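Local coordinates for protein CocE/NonD family hydrolase (Staphylococcus aureus subsp. aureus COL, PDB 3III) that is a CocE/NonD family hydrolase, probably an alpha/beta-hydrolase serine esterase or acylase whose natural substrate is not established, at residues A[289-301]-A[328-342]. Sequence-based numbering, arbitrary orientation.
Sequences EKWLYVHGRKEWE and KDTPHVIYEVRDQFY
Arg-297 holds the Glu-336 carboxylate with two nitrogens, one to each oxygen. Arg-297 NH2 gives a nearly straight bond (161°) to Glu-336 OE2 at 2.8 Å, from above the carboxylate plane. Arg-297 NE reaches Glu-336 OE1 on the syn side at 3.1 Å. Gly-296 N takes the anti side of Glu-336 OE1 at 2.8 Å, so three donors hold the carboxylate. Glu-336 reaches them on an extended chain, with CG anti to its backbone N (chi1 -176°). The bend at chi2 (-63°) sets Arg-297 CD over the centre of the Tyr-342 ring, 3.6 Å from the centroid. This is a CH-pi contact. The Tyr-342 OH accepts from Lys-298 N and donates to Glu-301 OE2 (2.5 Å), joining the start of helix 299-304 to the corner between strands 333-338 and 343-349.

At the other end, His-332 forms an offset stack on the five-membered ring of Trp-291, and His-332 ND1 donates to Lys-290 O (2.8 Å). Trp-291 NE1 bonds Thr-330 O at the ring edge.

Between these ends, strands 290-295 and 333-338 pair in parallel through four backbone bonds from Leu-292 N to Glu-336 N. Helix 306-319 packs on Trp-291 and Tyr-293. Strand, helix and parallel strand make a beta-alpha-beta crossover in the central sheet of an alpha/beta-hydrolase fold.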
loop_
_atom_site.group_PDB
_atom_site.type_symbol
_atom_site.label_atom_id
_atom_site.label_comp_id
_atom_site.label_asym_id
_atom_site.label_seq_id
_atom_site.Cartn_x
_atom_site.Cartn_y
_atom_site.Cartn_z
ATOM N N GLU A 289 6.062 13.345 -15.512
ATOM C CA GLU A 289 5.823 14.273 -14.415
ATOM C C GLU A 289 5.278 13.426 -13.249
ATOM O O GLU A 289 4.106 13.071 -13.251
ATOM C CB GLU A 289 4.796 15.322 -14.854
ATOM C CG GLU A 289 5.244 16.140 -16.082
ATOM C CD GLU A 289 4.223 17.203 -16.540
ATOM O OE1 GLU A 289 3.286 16.913 -17.325
ATOM O OE2 GLU A 289 4.379 18.343 -16.158
ATOM N N LYS A 290 6.147 13.044 -12.324
ATOM C CA LYS A 290 5.751 12.201 -11.214
ATOM C C LYS A 290 6.477 12.575 -9.926
ATOM O O LYS A 290 7.639 12.999 -9.958
ATOM C CB LYS A 290 5.940 10.743 -11.578
ATOM C CG LYS A 290 7.356 10.323 -11.953
ATOM C CD LYS A 290 7.445 8.768 -12.054
ATOM C CE LYS A 290 8.812 8.313 -12.466
ATOM N NZ LYS A 290 8.894 6.792 -12.710
ATOM N N TRP A 291 5.759 12.431 -8.812
ATOM C CA TRP A 291 6.256 12.767 -7.485
ATOM C C TRP A 291 5.878 11.686 -6.518
ATOM O O TRP A 291 4.819 11.066 -6.643
ATOM C CB TRP A 291 5.639 14.103 -7.021
ATOM C CG TRP A 291 6.183 15.266 -7.803
ATOM C CD1 TRP A 291 7.238 16.074 -7.456
ATOM C CD2 TRP A 291 5.731 15.736 -9.080
ATOM N NE1 TRP A 291 7.471 16.986 -8.444
ATOM C CE2 TRP A 291 6.569 16.790 -9.457
ATOM C CE3 TRP A 291 4.714 15.341 -9.954
ATOM C CZ2 TRP A 291 6.400 17.502 -10.657
ATOM C CZ3 TRP A 291 4.551 16.073 -11.168
ATOM C CH2 TRP A 291 5.393 17.113 -11.492
ATOM N N LEU A 292 6.688 11.523 -5.491
ATOM C CA LEU A 292 6.433 10.539 -4.461
ATOM C C LEU A 292 6.536 11.195 -3.084
ATOM O O LEU A 292 7.486 11.966 -2.800
ATOM C CB LEU A 292 7.479 9.402 -4.584
ATOM C CG LEU A 292 7.560 8.358 -3.483
ATOM C CD1 LEU A 292 6.276 7.563 -3.473
ATOM C CD2 LEU A 292 8.828 7.417 -3.692
ATOM N N TYR A 293 5.582 10.888 -2.220
ATOM C CA TYR A 293 5.632 11.340 -0.828
ATOM C C TYR A 293 5.583 10.093 0.066
ATOM O O TYR A 293 4.664 9.284 -0.081
ATOM C CB TYR A 293 4.424 12.210 -0.560
ATOM C CG TYR A 293 4.210 12.616 0.875
ATOM C CD1 TYR A 293 5.061 13.493 1.490
ATOM C CD2 TYR A 293 3.162 12.082 1.614
ATOM C CE1 TYR A 293 4.903 13.825 2.841
ATOM C CE2 TYR A 293 2.958 12.438 2.937
ATOM C CZ TYR A 293 3.814 13.299 3.543
ATOM O OH TYR A 293 3.636 13.584 4.862
ATOM N N VAL A 294 6.556 9.942 0.960
ATOM C CA VAL A 294 6.639 8.796 1.883
ATOM C C VAL A 294 6.623 9.247 3.325
ATOM O O VAL A 294 7.467 10.030 3.753
ATOM C CB VAL A 294 7.847 7.902 1.644
ATOM C CG1 VAL A 294 7.691 6.538 2.360
ATOM C CG2 VAL A 294 8.122 7.660 0.108
ATOM N N HIS A 295 5.750 8.634 4.113
ATOM C CA HIS A 295 5.725 8.878 5.557
ATOM C C HIS A 295 5.698 7.582 6.341
ATOM O O HIS A 295 5.343 6.515 5.789
ATOM C CB HIS A 295 4.514 9.733 5.904
ATOM C CG HIS A 295 3.203 9.051 5.703
ATOM N ND1 HIS A 295 2.703 8.151 6.623
ATOM C CD2 HIS A 295 2.297 9.116 4.707
ATOM C CE1 HIS A 295 1.537 7.700 6.193
ATOM N NE2 HIS A 295 1.273 8.254 5.023
ATOM N N GLY A 296 6.050 7.686 7.625
ATOM C CA GLY A 296 6.013 6.573 8.562
ATOM C C GLY A 296 4.920 6.736 9.641
ATOM O O GLY A 296 5.091 6.316 10.792
ATOM N N ARG A 297 3.779 7.247 9.222
ATOM C CA ARG A 297 2.626 7.519 10.085
ATOM C C ARG A 297 1.421 6.672 9.634
ATOM O O ARG A 297 1.584 5.690 8.910
ATOM C CB ARG A 297 2.316 9.018 10.013
ATOM C CG ARG A 297 3.580 9.973 10.160
ATOM C CD ARG A 297 4.181 9.799 11.492
ATOM N NE ARG A 297 5.482 10.478 11.594
ATOM C CZ ARG A 297 5.704 11.675 12.118
ATOM N NH1 ARG A 297 4.706 12.428 12.564
ATOM N NH2 ARG A 297 6.967 12.135 12.134
ATOM N N LYS A 298 0.217 7.025 10.091
ATOM C CA LYS A 298 -0.960 6.219 9.838
ATOM C C LYS A 298 -1.632 6.588 8.483
ATOM O O LYS A 298 -1.549 7.724 8.018
ATOM C CB LYS A 298 -1.926 6.359 11.042
ATOM C CG LYS A 298 -1.509 5.649 12.293
ATOM C CD LYS A 298 -2.226 6.198 13.555
ATOM C CE LYS A 298 -1.695 5.638 14.844
ATOM N NZ LYS A 298 -1.770 4.144 15.060
ATOM N N GLU A 299 -2.312 5.630 7.888
ATOM C CA GLU A 299 -2.755 5.680 6.477
ATOM C C GLU A 299 -3.808 6.727 6.144
ATOM O O GLU A 299 -3.506 7.714 5.435
ATOM C CB GLU A 299 -3.209 4.278 6.047
ATOM C CG GLU A 299 -3.806 4.084 4.651
ATOM C CD GLU A 299 -4.286 2.655 4.436
ATOM O OE1 GLU A 299 -3.973 1.803 5.299
ATOM O OE2 GLU A 299 -4.991 2.335 3.460
ATOM N N TRP A 300 -5.027 6.516 6.629
ATOM C CA TRP A 300 -6.130 7.450 6.363
ATOM C C TRP A 300 -5.891 8.762 7.122
ATOM O O TRP A 300 -6.235 9.839 6.631
ATOM C CB TRP A 300 -7.500 6.854 6.726
ATOM C CG TRP A 300 -7.875 5.681 5.867
ATOM C CD1 TRP A 300 -8.380 5.715 4.588
ATOM C CD2 TRP A 300 -7.740 4.299 6.200
ATOM N NE1 TRP A 300 -8.569 4.441 4.118
ATOM C CE2 TRP A 300 -8.161 3.553 5.074
ATOM C CE3 TRP A 300 -7.287 3.618 7.342
ATOM C CZ2 TRP A 300 -8.199 2.168 5.062
ATOM C CZ3 TRP A 300 -7.293 2.247 7.338
ATOM C CH2 TRP A 300 -7.728 1.519 6.189
ATOM N N GLU A 301 -5.301 8.697 8.311
ATOM C CA GLU A 301 -4.946 9.921 9.030
ATOM C C GLU A 301 -4.069 10.881 8.180
ATOM O O GLU A 301 -4.339 12.088 8.076
ATOM C CB GLU A 301 -4.289 9.569 10.352
ATOM C CG GLU A 301 -3.681 10.812 11.104
ATOM C CD GLU A 301 -2.914 10.353 12.317
ATOM O OE1 GLU A 301 -3.589 9.885 13.308
ATOM O OE2 GLU A 301 -1.675 10.452 12.290
ATOM N N LYS A 328 5.647 22.341 -9.721
ATOM C CA LYS A 328 6.787 21.633 -10.226
ATOM C C LYS A 328 8.093 21.979 -9.517
ATOM O O LYS A 328 9.107 21.373 -9.798
ATOM C CB LYS A 328 6.894 21.859 -11.750
ATOM C CG LYS A 328 5.608 21.294 -12.478
ATOM C CD LYS A 328 5.751 21.077 -13.972
ATOM C CE LYS A 328 6.880 20.143 -14.287
ATOM N NZ LYS A 328 6.892 19.665 -15.701
ATOM N N ASP A 329 8.078 22.940 -8.596
ATOM C CA ASP A 329 9.219 23.132 -7.696
ATOM C C ASP A 329 9.367 21.965 -6.695
ATOM O O ASP A 329 10.399 21.830 -6.051
ATOM C CB ASP A 329 9.056 24.417 -6.834
ATOM C CG ASP A 329 9.204 25.722 -7.604
ATOM O OD1 ASP A 329 9.570 25.713 -8.792
ATOM O OD2 ASP A 329 8.942 26.766 -6.957
ATOM N N THR A 330 8.315 21.186 -6.497
ATOM C CA THR A 330 8.319 20.113 -5.539
ATOM C C THR A 330 9.408 19.102 -5.886
ATOM O O THR A 330 9.459 18.602 -7.029
ATOM C CB THR A 330 6.918 19.391 -5.497
ATOM O OG1 THR A 330 5.868 20.361 -5.302
ATOM C CG2 THR A 330 6.846 18.310 -4.391
ATOM N N PRO A 331 10.259 18.753 -4.901
ATOM C CA PRO A 331 11.229 17.696 -5.120
ATOM C C PRO A 331 10.533 16.386 -5.511
ATOM O O PRO A 331 9.436 16.089 -5.000
ATOM C CB PRO A 331 11.919 17.546 -3.758
ATOM C CG PRO A 331 11.678 18.774 -3.023
ATOM C CD PRO A 331 10.329 19.318 -3.535
ATOM N N HIS A 332 11.137 15.587 -6.395
ATOM C CA HIS A 332 10.414 14.375 -6.856
ATOM C C HIS A 332 10.159 13.344 -5.769
ATOM O O HIS A 332 9.265 12.536 -5.880
ATOM C CB HIS A 332 11.108 13.783 -8.081
ATOM C CG HIS A 332 10.952 14.663 -9.270
ATOM N ND1 HIS A 332 9.733 14.832 -9.892
ATOM C CD2 HIS A 332 11.812 15.517 -9.875
ATOM C CE1 HIS A 332 9.848 15.770 -10.820
ATOM N NE2 HIS A 332 11.105 16.195 -10.835
ATOM N N VAL A 333 10.956 13.353 -4.717
ATOM C CA VAL A 333 10.701 12.456 -3.586
ATOM C C VAL A 333 10.807 13.228 -2.262
ATOM O O VAL A 333 11.818 13.914 -2.018
ATOM C CB VAL A 333 11.723 11.266 -3.523
ATOM C CG1 VAL A 333 11.345 10.324 -2.339
ATOM C CG2 VAL A 333 11.773 10.480 -4.835
ATOM N N ILE A 334 9.802 13.098 -1.425
ATOM C CA ILE A 334 9.856 13.626 -0.091
ATOM C C ILE A 334 9.624 12.382 0.793
ATOM O O ILE A 334 8.651 11.648 0.596
ATOM C CB ILE A 334 8.789 14.658 0.083
ATOM C CG1 ILE A 334 9.086 15.968 -0.720
ATOM C CG2 ILE A 334 8.537 14.932 1.584
ATOM C CD1 ILE A 334 7.956 17.016 -0.626
ATOM N N TYR A 335 10.500 12.171 1.774
ATOM C CA TYR A 335 10.405 10.981 2.615
ATOM C C TYR A 335 10.724 11.236 4.061
ATOM O O TYR A 335 11.589 12.060 4.376
ATOM C CB TYR A 335 11.339 9.871 2.064
ATOM C CG TYR A 335 12.789 10.247 2.039
ATOM C CD1 TYR A 335 13.654 9.880 3.069
ATOM C CD2 TYR A 335 13.307 11.002 1.001
ATOM C CE1 TYR A 335 14.961 10.239 3.075
ATOM C CE2 TYR A 335 14.644 11.396 1.013
ATOM C CZ TYR A 335 15.479 10.977 2.042
ATOM O OH TYR A 335 16.809 11.375 2.058
ATOM N N GLU A 336 10.064 10.494 4.952
ATOM C CA GLU A 336 10.398 10.516 6.394
ATOM C C GLU A 336 11.551 9.586 6.717
ATOM O O GLU A 336 11.540 8.418 6.328
ATOM C CB GLU A 336 9.174 10.132 7.281
ATOM C CG GLU A 336 9.495 10.257 8.737
ATOM C CD GLU A 336 8.342 10.035 9.668
ATOM O OE1 GLU A 336 7.231 9.653 9.220
ATOM O OE2 GLU A 336 8.601 10.248 10.861
ATOM N N VAL A 337 12.532 10.090 7.453
ATOM C CA VAL A 337 13.509 9.236 8.116
ATOM C C VAL A 337 13.006 9.014 9.558
ATOM O O VAL A 337 13.028 9.921 10.391
ATOM C CB VAL A 337 14.878 9.873 8.145
ATOM C CG1 VAL A 337 15.905 8.883 8.788
ATOM C CG2 VAL A 337 15.341 10.185 6.684
ATOM N N ARG A 338 12.507 7.822 9.854
ATOM C CA ARG A 338 11.852 7.577 11.146
ATOM C C ARG A 338 12.954 7.433 12.204
ATOM O O ARG A 338 13.906 6.725 11.977
ATOM C CB ARG A 338 11.063 6.286 11.115
ATOM C CG ARG A 338 9.952 6.273 10.119
ATOM C CD ARG A 338 9.279 4.913 10.008
ATOM N NE ARG A 338 10.272 3.926 9.613
ATOM C CZ ARG A 338 10.061 2.610 9.544
ATOM N NH1 ARG A 338 8.849 2.078 9.757
ATOM N NH2 ARG A 338 11.070 1.816 9.187
ATOM N N ASP A 339 12.779 8.034 13.370
ATOM C CA ASP A 339 13.676 7.814 14.501
ATOM C C ASP A 339 12.978 6.971 15.615
ATOM O O ASP A 339 13.533 5.939 16.063
ATOM C CB ASP A 339 14.103 9.147 15.094
ATOM C CG ASP A 339 15.011 8.954 16.332
ATOM O OD1 ASP A 339 15.682 7.892 16.444
ATOM O OD2 ASP A 339 15.019 9.845 17.173
ATOM N N GLN A 340 11.793 7.429 16.036
ATOM C CA GLN A 340 10.917 6.710 16.955
ATOM C C GLN A 340 9.471 6.799 16.418
ATOM O O GLN A 340 9.217 7.417 15.366
ATOM C CB GLN A 340 10.986 7.269 18.395
ATOM C CG GLN A 340 12.328 7.220 19.096
ATOM C CD GLN A 340 12.478 6.070 20.136
ATOM O OE1 GLN A 340 11.479 5.560 20.737
ATOM N NE2 GLN A 340 13.747 5.641 20.357
ATOM N N PHE A 341 8.535 6.224 17.168
ATOM C CA PHE A 341 7.105 6.203 16.808
ATOM C C PHE A 341 6.669 7.659 16.704
ATOM O O PHE A 341 6.749 8.428 17.705
ATOM C CB PHE A 341 6.292 5.426 17.888
ATOM C CG PHE A 341 4.812 5.466 17.688
ATOM C CD1 PHE A 341 4.173 4.525 16.926
ATOM C CD2 PHE A 341 4.070 6.481 18.247
ATOM C CE1 PHE A 341 2.791 4.587 16.694
ATOM C CE2 PHE A 341 2.689 6.581 18.016
ATOM C CZ PHE A 341 2.041 5.604 17.261
ATOM N N TYR A 342 6.166 8.046 15.532
ATOM C CA TYR A 342 5.690 9.462 15.336
ATOM C C TYR A 342 6.752 10.513 15.635
ATOM O O TYR A 342 6.446 11.654 16.092
ATOM C CB TYR A 342 4.403 9.686 16.133
ATOM C CG TYR A 342 3.191 9.401 15.256
ATOM C CD1 TYR A 342 2.962 8.121 14.738
ATOM C CD2 TYR A 342 2.323 10.444 14.869
ATOM C CE1 TYR A 342 1.874 7.847 13.901
ATOM C CE2 TYR A 342 1.238 10.177 13.996
ATOM C CZ TYR A 342 0.998 8.853 13.576
ATOM O OH TYR A 342 -0.081 8.572 12.717
HETATM O O HOH W 1 7.260 14.712 -3.640
HETATM O O HOH W 2 6.581 6.743 13.145
HETATM O O HOH W 3 6.225 3.251 10.151
#